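Local coordinates for 70 kDa protein (Xanthomonas sp., PDB 4B2N) that oxidatively cleaves rubber as a processive dioxygenase that carries two covalently bound c-type hemes, at residues I255-L267 / Q441-N453. Sequence-based numbering, arbitrary orientation. Where two conformers were deposited one is given.
Sequences ISLLPALFDMETL and QRRAWNSGWWAYN
Met-264 and Trp-450 bury the most surface where the loop after helix 253-261 meets the turn after helix 439-446. The methionine chain, bent at chi2 (-77°) and chi3 (-70°), folds back so that its SD lies obliquely beside the indole, 4.5 Å from the centroid of the Trp-450 five-membered ring: a Met-aromatic contact. Its CE ends near the backbone of the last helical turn, 3.4 Å from Ala-444 O, and also touches CD1 of Trp-450. Leu-258 covers one face of the same indole, its CD1 3.6 Å from the centroid of the six-membered ring, while CZ3 of Trp-449 lies over the opposite face. Leu-267 serves both tryptophans: CD1 sits almost on the normal of the Trp-449 six-membered ring, 3.5 Å from its centroid, a CH-pi contact, and CD2 reaches NE1 of Trp-450. The one direct hydrogen bond between the segments, Trp-449 N to Met-264 O (2.8 Å), joins loop to loop; Gly-448 CA adds a CA-H...O contact to the same oxygen. An Asx turn at Asp-263, whose OD1 receives the amide of Glu-265, shapes the loop, and OD2 forms a salt bridge with Arg-473 of helix 467-481. NE1 of the buried Trp-450 donates in the ring plane to a water, 2.9 Å away, which in turn donates to Asp-263 O. Val-319 of helix 312-319 packs on Leu-267 and both tryptophans. Toward the first heme, Ile-255 CD1 touches Trp-445 CZ3, and the Ile-255 side chain lies about 4 Å from that of heme-binding Phe-301.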
ATOM      1  N   ILE A 255      -0.728  10.745  -5.708  1.00 17.08           N
ATOM      2  CA  ILE A 255      -0.659  10.626  -7.145  1.00 18.33           C
ATOM      3  C   ILE A 255      -1.396  11.789  -7.812  1.00 18.51           C
ATOM      4  O   ILE A 255      -0.921  12.310  -8.801  1.00 17.56           O
ATOM      5  CB  ILE A 255      -1.263   9.260  -7.641  1.00 18.28           C
ATOM      6  CG1 ILE A 255      -0.473   8.100  -7.057  1.00 17.46           C
ATOM      7  CG2 ILE A 255      -1.372   9.213  -9.208  1.00 21.27           C
ATOM      8  CD1 ILE A 255       0.980   8.037  -7.482  1.00 20.38           C
ATOM      9  N   SER A 256      -2.593  12.123  -7.314  1.00 20.26           N
ATOM     10  CA  SER A 256      -3.394  13.248  -7.813  1.00 23.55           C
ATOM     11  C   SER A 256      -2.718  14.518  -7.542  1.00 21.85           C
ATOM     12  O   SER A 256      -2.891  15.462  -8.301  1.00 25.39           O
ATOM     13  CB  SER A 256      -4.783  13.368  -7.112  1.00 24.46           C
ATOM     14  OG  SER A 256      -5.522  12.169  -7.305  1.00 31.54           O
ATOM     15  N   LEU A 257      -1.982  14.594  -6.439  1.00 19.33           N
ATOM     16  CA  LEU A 257      -1.276  15.865  -6.095  1.00 20.74           C
ATOM     17  C   LEU A 257      -0.023  16.175  -6.924  1.00 20.67           C
ATOM     18  O   LEU A 257       0.294  17.337  -7.174  1.00 19.94           O
ATOM     19  CB  LEU A 257      -0.899  15.938  -4.583  1.00 22.10           C
ATOM     20  CG  LEU A 257      -0.066  17.153  -4.172  1.00 26.42           C
ATOM     21  CD1 LEU A 257      -1.011  18.357  -4.234  1.00 27.06           C
ATOM     22  CD2 LEU A 257       0.586  17.129  -2.796  1.00 27.91           C
ATOM     23  N   LEU A 258       0.784  15.139  -7.191  1.00 19.58           N
ATOM     24  CA  LEU A 258       2.009  15.219  -8.011  1.00 18.17           C
ATOM     25  C   LEU A 258       2.010  16.308  -9.127  1.00 17.54           C
ATOM     26  O   LEU A 258       2.925  17.181  -9.145  1.00 17.92           O
ATOM     27  CB  LEU A 258       2.351  13.794  -8.594  1.00 17.48           C
ATOM     28  CG  LEU A 258       2.760  12.717  -7.564  1.00 18.39           C
ATOM     29  CD1 LEU A 258       2.996  11.417  -8.265  1.00 18.65           C
ATOM     30  CD2 LEU A 258       4.033  13.143  -6.810  1.00 14.88           C
ATOM     31  N   PRO A 259       1.038  16.286 -10.051  1.00 18.40           N
ATOM     32  CA  PRO A 259       1.218  17.280 -11.145  1.00 18.82           C
ATOM     33  C   PRO A 259       0.979  18.722 -10.759  1.00 18.73           C
ATOM     34  O   PRO A 259       1.374  19.614 -11.526  1.00 16.84           O
ATOM     35  CB  PRO A 259       0.211  16.841 -12.199  1.00 18.79           C
ATOM     36  CG  PRO A 259      -0.797  16.004 -11.469  1.00 20.99           C
ATOM     37  CD  PRO A 259      -0.013  15.305 -10.393  1.00 18.62           C
ATOM     38  N   ALA A 260       0.371  18.946  -9.588  1.00 17.77           N
ATOM     39  CA  ALA A 260       0.215  20.301  -9.053  1.00 17.48           C
ATOM     40  C   ALA A 260       1.527  20.928  -8.657  1.00 16.77           C
ATOM     41  O   ALA A 260       1.671  22.100  -8.819  1.00 16.44           O
ATOM     42  CB  ALA A 260      -0.703  20.308  -7.828  1.00 18.55           C
ATOM     43  N   LEU A 261       2.475  20.144  -8.121  1.00 17.39           N
ATOM     44  CA  LEU A 261       3.663  20.691  -7.481  1.00 15.82           C
ATOM     45  C   LEU A 261       4.861  20.511  -8.394  1.00 16.91           C
ATOM     46  O   LEU A 261       5.721  21.386  -8.440  1.00 16.57           O
ATOM     47  CB  LEU A 261       3.938  19.933  -6.185  1.00 17.90           C
ATOM     48  CG  LEU A 261       3.409  20.492  -4.835  1.00 21.04           C
ATOM     49  CD1 LEU A 261       2.073  21.201  -4.963  1.00 18.19           C
ATOM     50  CD2 LEU A 261       3.326  19.345  -3.794  1.00 19.96           C
ATOM     51  N   PHE A 262       4.868  19.412  -9.175  1.00 17.19           N
ATOM     52  CA  PHE A 262       6.129  18.950  -9.812  1.00 16.47           C
ATOM     53  C   PHE A 262       5.964  18.897 -11.291  1.00 16.72           C
ATOM     54  O   PHE A 262       4.949  18.464 -11.767  1.00 17.09           O
ATOM     55  CB  PHE A 262       6.539  17.531  -9.353  1.00 18.07           C
ATOM     56  CG  PHE A 262       6.785  17.455  -7.854  1.00 19.09           C
ATOM     57  CD1 PHE A 262       7.903  18.023  -7.321  1.00 18.02           C
ATOM     58  CD2 PHE A 262       5.832  16.884  -7.008  1.00 17.04           C
ATOM     59  CE1 PHE A 262       8.128  18.000  -5.947  1.00 19.57           C
ATOM     60  CE2 PHE A 262       6.000  16.888  -5.612  1.00 19.64           C
ATOM     61  CZ  PHE A 262       7.177  17.415  -5.084  1.00 19.88           C
ATOM     62  N   ASP A 263       6.982  19.322 -11.989  1.00 15.57           N
ATOM     63  CA  ASP A 263       7.038  19.185 -13.428  1.00 15.91           C
ATOM     64  C   ASP A 263       7.003  17.671 -13.717  1.00 16.63           C
ATOM     65  O   ASP A 263       7.747  16.864 -13.131  1.00 16.61           O
ATOM     66  CB  ASP A 263       8.359  19.842 -13.889  1.00 16.37           C
ATOM     67  CG  ASP A 263       8.558  19.766 -15.398  1.00 16.91           C
ATOM     68  OD1 ASP A 263       8.555  18.641 -15.939  1.00 17.47           O
ATOM     69  OD2 ASP A 263       8.738  20.821 -16.080  1.00 16.92           O
ATOM     70  N   MET A 264       6.095  17.261 -14.569  1.00 16.72           N
ATOM     71  CA  MET A 264       5.861  15.863 -14.769  1.00 16.23           C
ATOM     72  C   MET A 264       6.853  15.196 -15.714  1.00 17.89           C
ATOM     73  O   MET A 264       6.760  14.008 -15.912  1.00 15.66           O
ATOM     74  CB  MET A 264       4.467  15.730 -15.356  1.00 16.03           C
ATOM     75  CG  MET A 264       3.451  16.209 -14.304  1.00 15.45           C
ATOM     76  SD  MET A 264       3.156  14.981 -13.001  1.00 17.88           S
ATOM     77  CE  MET A 264       2.256  13.733 -13.972  1.00 16.05           C
ATOM     78  N   GLU A 265       7.792  15.986 -16.268  1.00 17.16           N
ATOM     79  CA  GLU A 265       8.854  15.454 -17.100  1.00 18.75           C
ATOM     80  C   GLU A 265      10.198  15.445 -16.385  1.00 19.46           C
ATOM     81  O   GLU A 265      11.045  14.590 -16.670  1.00 19.91           O
ATOM     82  CB  GLU A 265       8.967  16.272 -18.369  1.00 19.78           C
ATOM     83  CG  GLU A 265       7.771  16.139 -19.320  1.00 19.74           C
ATOM     84  CD  GLU A 265       8.001  17.051 -20.501  1.00 24.84           C
ATOM     85  OE1 GLU A 265       7.630  18.251 -20.478  1.00 28.93           O
ATOM     86  OE2 GLU A 265       8.627  16.593 -21.455  1.00 25.29           O
ATOM     87  N   THR A 266      10.409  16.395 -15.463  1.00 17.63           N
ATOM     88  CA  THR A 266      11.728  16.565 -14.882  1.00 16.90           C
ATOM     89  C   THR A 266      11.749  16.366 -13.358  1.00 18.47           C
ATOM     90  O   THR A 266      12.796  16.128 -12.809  1.00 17.59           O
ATOM     91  CB  THR A 266      12.284  17.973 -15.158  1.00 18.06           C
ATOM     92  OG1 THR A 266      11.571  18.932 -14.355  1.00 17.13           O
ATOM     93  CG2 THR A 266      12.140  18.299 -16.670  1.00 18.63           C
ATOM     94  N   LEU A 267      10.580  16.422 -12.711  1.00 16.52           N
ATOM     95  CA  LEU A 267      10.458  16.387 -11.275  1.00 16.38           C
ATOM     96  C   LEU A 267      10.982  17.653 -10.584  1.00 17.18           C
ATOM     97  O   LEU A 267      11.127  17.648  -9.366  1.00 18.01           O
ATOM     98  CB  LEU A 267      11.028  15.055 -10.644  1.00 14.63           C
ATOM     99  CG  LEU A 267      10.552  13.733 -11.290  1.00 13.86           C
ATOM    100  CD1 LEU A 267      11.185  12.536 -10.486  1.00 13.07           C
ATOM    101  CD2 LEU A 267       9.046  13.700 -11.338  1.00 13.94           C
ATOM    102  N   GLN A 441      -6.004  13.496 -16.359  1.00 19.99           N
ATOM    103  CA  GLN A 441      -5.044  13.057 -15.373  1.00 19.86           C
ATOM    104  C   GLN A 441      -4.097  11.951 -15.903  1.00 18.97           C
ATOM    105  O   GLN A 441      -2.848  12.004 -15.703  1.00 19.09           O
ATOM    106  CB  GLN A 441      -5.816  12.567 -14.155  1.00 21.24           C
ATOM    107  CG  GLN A 441      -6.535  13.684 -13.367  1.00 20.26           C
ATOM    108  CD  GLN A 441      -7.315  13.057 -12.223  1.00 24.13           C
ATOM    109  OE1 GLN A 441      -8.204  12.239 -12.464  1.00 28.96           O
ATOM    110  NE2 GLN A 441      -6.938  13.352 -10.991  1.00 22.52           N
ATOM    111  N   ARG A 442      -4.673  10.938 -16.545  0.50 18.24           N
ATOM    112  CA  ARG A 442      -3.878   9.850 -17.091  0.50 18.07           C
ATOM    113  C   ARG A 442      -2.941  10.362 -18.175  0.50 17.52           C
ATOM    114  O   ARG A 442      -1.799   9.938 -18.266  0.50 16.32           O
ATOM    115  CB  ARG A 442      -4.768   8.685 -17.572  0.50 19.19           C
ATOM    116  CG  ARG A 442      -5.426   7.978 -16.402  0.50 18.76           C
ATOM    117  CD  ARG A 442      -6.193   6.729 -16.816  0.50 18.93           C
ATOM    118  NE  ARG A 442      -7.014   6.963 -17.998  0.50 20.08           N
ATOM    119  CZ  ARG A 442      -8.254   7.412 -17.967  0.50 21.35           C
ATOM    120  NH1 ARG A 442      -8.827   7.690 -16.824  0.50 22.70           N
ATOM    121  NH2 ARG A 442      -8.918   7.607 -19.091  0.50 22.37           N
ATOM    122  N   ARG A 443      -3.399  11.328 -18.963  1.00 16.77           N
ATOM    123  CA  ARG A 443      -2.536  11.820 -20.027  1.00 16.30           C
ATOM    124  C   ARG A 443      -1.329  12.604 -19.464  1.00 14.93           C
ATOM    125  O   ARG A 443      -0.259  12.519 -20.080  1.00 16.19           O
ATOM    126  CB  ARG A 443      -3.283  12.714 -20.998  1.00 16.76           C
ATOM    127  CG  ARG A 443      -4.091  11.927 -22.004  1.00 17.98           C
ATOM    128  CD  ARG A 443      -4.740  12.904 -23.001  1.00 18.63           C
ATOM    129  NE  ARG A 443      -5.496  12.093 -23.958  1.00 19.59           N
ATOM    130  CZ  ARG A 443      -5.554  12.322 -25.279  1.00 22.62           C
ATOM    131  NH1 ARG A 443      -4.899  13.349 -25.840  1.00 23.09           N
ATOM    132  NH2 ARG A 443      -6.232  11.454 -26.076  1.00 22.60           N
ATOM    133  N   ALA A 444      -1.530  13.358 -18.382  1.00 13.72           N
ATOM    134  CA  ALA A 444      -0.433  14.063 -17.724  1.00 15.93           C
ATOM    135  C   ALA A 444       0.678  13.075 -17.256  1.00 14.63           C
ATOM    136  O   ALA A 444       1.884  13.318 -17.354  1.00 14.93           O
ATOM    137  CB  ALA A 444      -0.952  14.791 -16.497  1.00 15.97           C
ATOM    138  N   TRP A 445       0.217  11.993 -16.624  1.00 14.82           N
ATOM    139  CA  TRP A 445       1.081  10.912 -16.206  1.00 14.43           C
ATOM    140  C   TRP A 445       1.779  10.239 -17.400  1.00 14.58           C
ATOM    141  O   TRP A 445       3.014  10.027 -17.392  1.00 13.75           O
ATOM    142  CB  TRP A 445       0.194   9.883 -15.467  1.00 13.94           C
ATOM    143  CG  TRP A 445       0.955   8.645 -15.126  1.00 13.61           C
ATOM    144  CD1 TRP A 445       1.277   7.597 -15.975  1.00 14.42           C
ATOM    145  CD2 TRP A 445       1.516   8.307 -13.841  1.00 13.90           C
ATOM    146  NE1 TRP A 445       1.984   6.621 -15.291  1.00 14.49           N
ATOM    147  CE2 TRP A 445       2.154   7.011 -13.997  1.00 14.28           C
ATOM    148  CE3 TRP A 445       1.548   8.946 -12.583  1.00 14.31           C
ATOM    149  CZ2 TRP A 445       2.832   6.374 -12.941  1.00 13.23           C
ATOM    150  CZ3 TRP A 445       2.204   8.273 -11.512  1.00 15.03           C
ATOM    151  CH2 TRP A 445       2.809   7.007 -11.693  1.00 13.82           C
ATOM    152  N   ASN A 446       0.972   9.796 -18.388  1.00 15.05           N
ATOM    153  CA  ASN A 446       1.421   9.061 -19.574  1.00 14.49           C
ATOM    154  C   ASN A 446       2.480   9.782 -20.395  1.00 15.95           C
ATOM    155  O   ASN A 446       3.262   9.156 -21.112  1.00 17.77           O
ATOM    156  CB  ASN A 446       0.225   8.775 -20.475  1.00 15.41           C
ATOM    157  CG  ASN A 446      -0.709   7.748 -19.868  1.00 17.19           C
ATOM    158  OD1 ASN A 446      -0.324   7.081 -18.887  1.00 17.09           O
ATOM    159  ND2 ASN A 446      -1.923   7.582 -20.435  1.00 17.50           N
ATOM    160  N   SER A 447       2.483  11.104 -20.333  1.00 15.35           N
ATOM    161  CA  SER A 447       3.354  11.912 -21.155  1.00 15.71           C
ATOM    162  C   SER A 447       4.557  12.419 -20.355  1.00 16.08           C
ATOM    163  O   SER A 447       5.070  13.487 -20.670  1.00 16.50           O
ATOM    164  CB  SER A 447       2.556  13.134 -21.721  1.00 15.65           C
ATOM    165  OG  SER A 447       2.078  13.941 -20.636  1.00 14.79           O
ATOM    166  N   GLY A 448       5.018  11.704 -19.316  1.00 14.94           N
ATOM    167  CA  GLY A 448       6.213  12.234 -18.633  1.00 15.26           C
ATOM    168  C   GLY A 448       7.054  11.182 -17.937  1.00 14.94           C
ATOM    169  O   GLY A 448       6.951   9.986 -18.206  1.00 13.15           O
ATOM    170  N   TRP A 449       7.806  11.623 -16.949  1.00 13.14           N
ATOM    171  CA  TRP A 449       8.768  10.752 -16.283  1.00 14.27           C
ATOM    172  C   TRP A 449       8.036   9.589 -15.591  1.00 13.51           C
ATOM    173  O   TRP A 449       8.487   8.436 -15.609  1.00 14.34           O
ATOM    174  CB  TRP A 449       9.565  11.664 -15.286  1.00 14.02           C
ATOM    175  CG  TRP A 449      10.510  10.867 -14.425  1.00 14.21           C
ATOM    176  CD1 TRP A 449      11.851  10.546 -14.672  1.00 15.55           C
ATOM    177  CD2 TRP A 449      10.170  10.236 -13.156  1.00 14.33           C
ATOM    178  NE1 TRP A 449      12.358   9.770 -13.654  1.00 15.53           N
ATOM    179  CE2 TRP A 449      11.378   9.555 -12.691  1.00 15.48           C
ATOM    180  CE3 TRP A 449       8.981  10.128 -12.381  1.00 13.77           C
ATOM    181  CZ2 TRP A 449      11.394   8.813 -11.496  1.00 13.75           C
ATOM    182  CZ3 TRP A 449       9.021   9.426 -11.189  1.00 12.55           C
ATOM    183  CH2 TRP A 449      10.202   8.745 -10.762  1.00 13.85           C
ATOM    184  N   TRP A 450       6.876   9.853 -15.022  1.00 13.10           N
ATOM    185  CA  TRP A 450       6.136   8.812 -14.333  1.00 13.49           C
ATOM    186  C   TRP A 450       5.870   7.631 -15.227  1.00 14.04           C
ATOM    187  O   TRP A 450       5.966   6.470 -14.772  1.00 14.47           O
ATOM    188  CB  TRP A 450       4.842   9.412 -13.778  1.00 14.19           C
ATOM    189  CG  TRP A 450       5.184  10.459 -12.773  1.00 13.64           C
ATOM    190  CD1 TRP A 450       5.274  11.833 -12.973  1.00 13.62           C
ATOM    191  CD2 TRP A 450       5.576  10.229 -11.368  1.00 14.10           C
ATOM    192  NE1 TRP A 450       5.709  12.437 -11.818  1.00 14.55           N
ATOM    193  CE2 TRP A 450       5.905  11.517 -10.824  1.00 14.78           C
ATOM    194  CE3 TRP A 450       5.629   9.099 -10.548  1.00 13.87           C
ATOM    195  CZ2 TRP A 450       6.252  11.673  -9.465  1.00 14.84           C
ATOM    196  CZ3 TRP A 450       5.970   9.237  -9.229  1.00 15.10           C
ATOM    197  CH2 TRP A 450       6.312  10.506  -8.695  1.00 14.53           C
ATOM    198  N   ALA A 451       5.594   7.912 -16.516  1.00 12.86           N
ATOM    199  CA  ALA A 451       5.291   6.815 -17.449  1.00 14.09           C
ATOM    200  C   ALA A 451       6.585   6.351 -18.131  1.00 13.62           C
ATOM    201  O   ALA A 451       6.491   5.647 -19.100  1.00 14.08           O
ATOM    202  CB  ALA A 451       4.199   7.218 -18.512  1.00 14.45           C
ATOM    203  N   TYR A 452       7.760   6.736 -17.615  1.00 14.53           N
ATOM    204  CA  TYR A 452       9.047   6.398 -18.270  1.00 15.15           C
ATOM    205  C   TYR A 452       9.070   6.847 -19.745  1.00 15.64           C
ATOM    206  O   TYR A 452       9.330   6.015 -20.682  1.00 17.33           O
ATOM    207  CB  TYR A 452       9.298   4.869 -18.260  1.00 16.31           C
ATOM    208  CG  TYR A 452       9.583   4.220 -16.949  1.00 16.20           C
ATOM    209  CD1 TYR A 452       8.583   4.088 -15.962  1.00 16.28           C
ATOM    210  CD2 TYR A 452      10.851   3.700 -16.691  1.00 15.71           C
ATOM    211  CE1 TYR A 452       8.834   3.408 -14.765  1.00 15.95           C
ATOM    212  CE2 TYR A 452      11.126   2.990 -15.491  1.00 16.86           C
ATOM    213  CZ  TYR A 452      10.115   2.866 -14.552  1.00 17.09           C
ATOM    214  OH  TYR A 452      10.413   2.231 -13.390  1.00 18.11           O
ATOM    215  N   ASN A 453       8.657   8.075 -19.978  1.00 16.00           N
ATOM    216  CA  ASN A 453       8.686   8.644 -21.325  1.00 15.98           C
ATOM    217  C   ASN A 453      10.111   8.800 -21.816  1.00 16.31           C
ATOM    218  O   ASN A 453      10.314   9.080 -22.956  1.00 16.71           O
ATOM    219  CB  ASN A 453       7.804   9.924 -21.496  1.00 15.59           C
ATOM    220  CG  ASN A 453       8.491  11.220 -21.056  1.00 16.75           C
ATOM    221  OD1 ASN A 453       9.372  11.208 -20.172  1.00 16.00           O
ATOM    222  ND2 ASN A 453       8.057  12.354 -21.625  1.00 16.20           N
TER
HETATM  223  O   HOH W   1       5.956  15.260 -11.312  1.00 34.51           O
HETATM  224  O   HOH W   2       4.546  11.686 -16.150  1.00 18.08           O
HETATM  225  O   HOH W   3      10.899  13.279 -19.553  1.00 23.04           O